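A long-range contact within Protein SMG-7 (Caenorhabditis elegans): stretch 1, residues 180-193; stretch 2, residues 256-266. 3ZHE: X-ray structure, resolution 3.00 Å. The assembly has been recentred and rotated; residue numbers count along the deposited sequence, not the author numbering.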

# COMPACT_ATOMS: atom_id res chain seq x y z
N ASN B 180 -21.64 16.26 -15.53
CA ASN B 180 -21.21 17.64 -15.78
C ASN B 180 -21.15 18.54 -14.54
O ASN B 180 -20.25 19.37 -14.43
CB ASN B 180 -22.07 18.28 -16.87
CG ASN B 180 -21.66 17.84 -18.26
OD1 ASN B 180 -20.48 17.63 -18.54
ND2 ASN B 180 -22.64 17.70 -19.15
N LEU B 181 -22.10 18.38 -13.63
CA LEU B 181 -22.17 19.20 -12.43
C LEU B 181 -20.93 19.03 -11.56
O LEU B 181 -20.24 20.01 -11.21
CB LEU B 181 -23.42 18.84 -11.62
CG LEU B 181 -23.59 19.50 -10.25
CD1 LEU B 181 -23.67 21.01 -10.38
CD2 LEU B 181 -24.82 18.95 -9.54
N GLU B 182 -20.65 17.78 -11.20
CA GLU B 182 -19.47 17.42 -10.43
C GLU B 182 -18.20 17.87 -11.15
O GLU B 182 -17.22 18.27 -10.51
CB GLU B 182 -19.42 15.91 -10.21
N SER B 183 -18.23 17.82 -12.47
CA SER B 183 -17.10 18.27 -13.28
C SER B 183 -16.87 19.76 -13.06
O SER B 183 -15.73 20.19 -12.85
CB SER B 183 -17.36 17.99 -14.76
OG SER B 183 -16.31 18.51 -15.56
N VAL B 184 -17.94 20.54 -13.11
CA VAL B 184 -17.86 21.97 -12.87
C VAL B 184 -17.30 22.26 -11.49
O VAL B 184 -16.38 23.08 -11.34
CB VAL B 184 -19.24 22.64 -13.02
CG1 VAL B 184 -19.21 24.07 -12.49
CG2 VAL B 184 -19.68 22.62 -14.47
N TYR B 185 -17.84 21.57 -10.48
CA TYR B 185 -17.36 21.72 -9.11
C TYR B 185 -15.85 21.45 -8.98
O TYR B 185 -15.11 22.27 -8.43
CB TYR B 185 -18.14 20.81 -8.17
CG TYR B 185 -17.50 20.65 -6.81
CD1 TYR B 185 -17.41 21.73 -5.94
CD2 TYR B 185 -16.99 19.43 -6.40
CE1 TYR B 185 -16.82 21.59 -4.70
CE2 TYR B 185 -16.40 19.28 -5.17
CZ TYR B 185 -16.32 20.37 -4.32
OH TYR B 185 -15.73 20.23 -3.08
N PHE B 186 -15.43 20.30 -9.50
CA PHE B 186 -14.02 19.91 -9.45
C PHE B 186 -13.11 20.89 -10.18
O PHE B 186 -12.06 21.27 -9.65
CB PHE B 186 -13.84 18.50 -10.02
CG PHE B 186 -14.24 17.40 -9.08
CD1 PHE B 186 -13.83 17.43 -7.75
CD2 PHE B 186 -15.02 16.34 -9.51
CE1 PHE B 186 -14.19 16.41 -6.88
CE2 PHE B 186 -15.38 15.32 -8.64
CZ PHE B 186 -14.97 15.36 -7.33
N HIS B 187 -13.49 21.29 -11.39
CA HIS B 187 -12.71 22.26 -12.16
C HIS B 187 -12.60 23.58 -11.41
O HIS B 187 -11.56 24.25 -11.45
CB HIS B 187 -13.32 22.48 -13.55
CG HIS B 187 -13.01 21.40 -14.54
ND1 HIS B 187 -11.76 21.23 -15.08
CD2 HIS B 187 -13.79 20.44 -15.09
CE1 HIS B 187 -11.78 20.21 -15.93
NE2 HIS B 187 -13.00 19.72 -15.95
N THR B 188 -13.67 23.96 -10.72
CA THR B 188 -13.67 25.17 -9.91
C THR B 188 -12.67 25.06 -8.75
O THR B 188 -11.87 25.97 -8.51
CB THR B 188 -15.08 25.48 -9.36
OG1 THR B 188 -15.99 25.65 -10.45
CG2 THR B 188 -15.06 26.75 -8.52
N ARG B 189 -12.72 23.93 -8.04
CA ARG B 189 -11.78 23.66 -6.96
C ARG B 189 -10.34 23.71 -7.46
O ARG B 189 -9.45 24.23 -6.78
CB ARG B 189 -12.05 22.29 -6.33
CG ARG B 189 -13.31 22.22 -5.49
CD ARG B 189 -13.25 23.20 -4.33
NE ARG B 189 -12.09 22.98 -3.46
CZ ARG B 189 -12.12 22.26 -2.35
NH1 ARG B 189 -13.24 21.67 -1.96
NH2 ARG B 189 -11.02 22.12 -1.62
N ALA B 190 -10.12 23.18 -8.66
CA ALA B 190 -8.82 23.23 -9.30
C ALA B 190 -8.41 24.67 -9.58
O ALA B 190 -7.25 25.04 -9.44
CB ALA B 190 -8.84 22.44 -10.60
N LEU B 191 -9.39 25.49 -9.97
CA LEU B 191 -9.12 26.88 -10.30
C LEU B 191 -8.71 27.68 -9.07
O LEU B 191 -7.82 28.53 -9.14
CB LEU B 191 -10.34 27.53 -10.96
CG LEU B 191 -10.22 29.01 -11.33
CD1 LEU B 191 -9.05 29.25 -12.26
CD2 LEU B 191 -11.52 29.51 -11.95
N HIS B 192 -9.34 27.39 -7.94
CA HIS B 192 -9.10 28.18 -6.73
C HIS B 192 -8.39 27.42 -5.61
O HIS B 192 -8.49 27.80 -4.44
CB HIS B 192 -10.42 28.75 -6.21
CG HIS B 192 -11.03 29.77 -7.11
ND1 HIS B 192 -10.56 31.07 -7.18
CD2 HIS B 192 -12.07 29.69 -7.98
CE1 HIS B 192 -11.29 31.75 -8.05
NE2 HIS B 192 -12.21 30.93 -8.55
N ALA B 193 -7.66 26.37 -5.97
CA ALA B 193 -6.91 25.60 -4.97
C ALA B 193 -5.72 26.41 -4.45
O ALA B 193 -5.51 27.55 -4.86
CB ALA B 193 -6.45 24.29 -5.56
N SER B 256 -26.21 21.72 -1.55
CA SER B 256 -25.15 21.16 -2.38
C SER B 256 -23.97 22.12 -2.59
O SER B 256 -24.13 23.19 -3.17
CB SER B 256 -25.70 20.70 -3.72
OG SER B 256 -26.66 19.66 -3.55
N LYS B 257 -22.80 21.70 -2.13
CA LYS B 257 -21.56 22.46 -2.31
C LYS B 257 -21.20 22.57 -3.79
O LYS B 257 -20.50 23.49 -4.20
CB LYS B 257 -20.41 21.79 -1.55
CG LYS B 257 -20.08 20.39 -2.06
CD LYS B 257 -18.88 19.78 -1.36
CE LYS B 257 -18.60 18.38 -1.90
NZ LYS B 257 -17.44 17.72 -1.24
N GLU B 258 -21.68 21.61 -4.58
CA GLU B 258 -21.35 21.53 -6.00
C GLU B 258 -22.08 22.59 -6.83
O GLU B 258 -21.93 22.66 -8.05
CB GLU B 258 -21.64 20.12 -6.53
CG GLU B 258 -20.95 19.03 -5.73
CD GLU B 258 -21.31 17.63 -6.20
OE1 GLU B 258 -22.18 17.49 -7.08
OE2 GLU B 258 -20.72 16.66 -5.67
N MET B 259 -22.87 23.40 -6.14
CA MET B 259 -23.54 24.55 -6.75
C MET B 259 -23.04 25.83 -6.10
O MET B 259 -22.85 26.85 -6.77
CB MET B 259 -25.06 24.44 -6.60
CG MET B 259 -25.71 23.37 -7.46
SD MET B 259 -27.51 23.41 -7.34
CE MET B 259 -27.97 22.07 -8.43
N ILE B 260 -22.82 25.78 -4.79
CA ILE B 260 -22.36 26.93 -4.03
C ILE B 260 -20.93 27.34 -4.40
O ILE B 260 -20.67 28.51 -4.67
CB ILE B 260 -22.45 26.68 -2.51
CG1 ILE B 260 -23.92 26.53 -2.09
CG2 ILE B 260 -21.79 27.81 -1.74
CD1 ILE B 260 -24.79 27.70 -2.50
N VAL B 261 -20.02 26.36 -4.40
CA VAL B 261 -18.62 26.62 -4.74
C VAL B 261 -18.41 27.22 -6.15
O VAL B 261 -17.70 28.21 -6.28
CB VAL B 261 -17.72 25.37 -4.52
CG1 VAL B 261 -16.42 25.49 -5.30
CG2 VAL B 261 -17.45 25.17 -3.04
N PRO B 262 -19.03 26.63 -7.19
CA PRO B 262 -18.88 27.24 -8.51
C PRO B 262 -19.50 28.64 -8.58
O PRO B 262 -19.04 29.47 -9.36
CB PRO B 262 -19.65 26.29 -9.43
CG PRO B 262 -19.66 24.99 -8.71
CD PRO B 262 -19.77 25.36 -7.27
N LEU B 263 -20.53 28.88 -7.77
CA LEU B 263 -21.20 30.17 -7.76
C LEU B 263 -20.30 31.25 -7.17
O LEU B 263 -20.30 32.39 -7.64
CB LEU B 263 -22.52 30.09 -6.99
CG LEU B 263 -23.53 31.21 -7.25
CD1 LEU B 263 -23.86 31.30 -8.73
CD2 LEU B 263 -24.79 31.01 -6.42
N MET B 264 -19.53 30.88 -6.14
CA MET B 264 -18.57 31.80 -5.53
C MET B 264 -17.54 32.28 -6.55
O MET B 264 -17.26 33.47 -6.65
CB MET B 264 -17.83 31.13 -4.37
CG MET B 264 -18.69 30.83 -3.16
SD MET B 264 -17.72 30.30 -1.74
CE MET B 264 -16.57 31.67 -1.58
N SER B 265 -16.98 31.33 -7.30
CA SER B 265 -15.95 31.62 -8.29
C SER B 265 -16.45 32.59 -9.35
O SER B 265 -15.79 33.59 -9.65
CB SER B 265 -15.48 30.33 -8.95
OG SER B 265 -14.46 30.58 -9.91
N VAL B 266 -17.61 32.29 -9.92
CA VAL B 266 -18.21 33.15 -10.93
C VAL B 266 -18.54 34.52 -10.34
O VAL B 266 -18.39 35.55 -11.00
CB VAL B 266 -19.48 32.50 -11.53
CG1 VAL B 266 -20.15 33.44 -12.53
CG2 VAL B 266 -19.13 31.18 -12.19

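Helices 180-191 and 257-266 pack at 45° between their N-to-C directions; their axes approach to 8.7 Å, and the two stretches together bury 607 Å². The closest CA atoms are those of Tyr185 and Glu258, 5.1 Å apart. Tyr185 (chi1 t) points its CB toward the second helix, which its ring meets with Glu258 CG over one face and Val261 at the edge (Tyr185 CE1 to Val261 CB, 3.9 Å), and the phenol oxygen receives a weak hydrogen bond from Arg189 (Arg189 NH1 to Tyr185 OH, 3.1 Å). The Arg189 side chain, m at chi1 through chi3, folds back one turn, which brings NH1 within reach of the Tyr185 hydroxyl.

Pro262 has no amide hydrogen to give to the preceding turn, and the second helix kinks there; its ring packs against Val184 (Val184 CG1 to Pro262 CB, 3.8 Å). Thr188 adopts chi1 m, which lets OG1 donate to the Val184 carbonyl (Thr188 OG1 to Val184 O, 2.7 Å) while Thr188 CG2 rests against Val261 CG1 at 3.7 Å and Ser265 CB at 3.6 Å. Leu181, t/p, starts sideways but brings Leu181 CD1 to 3.3 Å from Glu258 O.

The single hydrogen bond between the stretches joins His192 NE2 to Ser265 OG (2.7 Å). His192, just past the helix, uses chi1 m to present its ring edge to the t hydroxyl of Ser265.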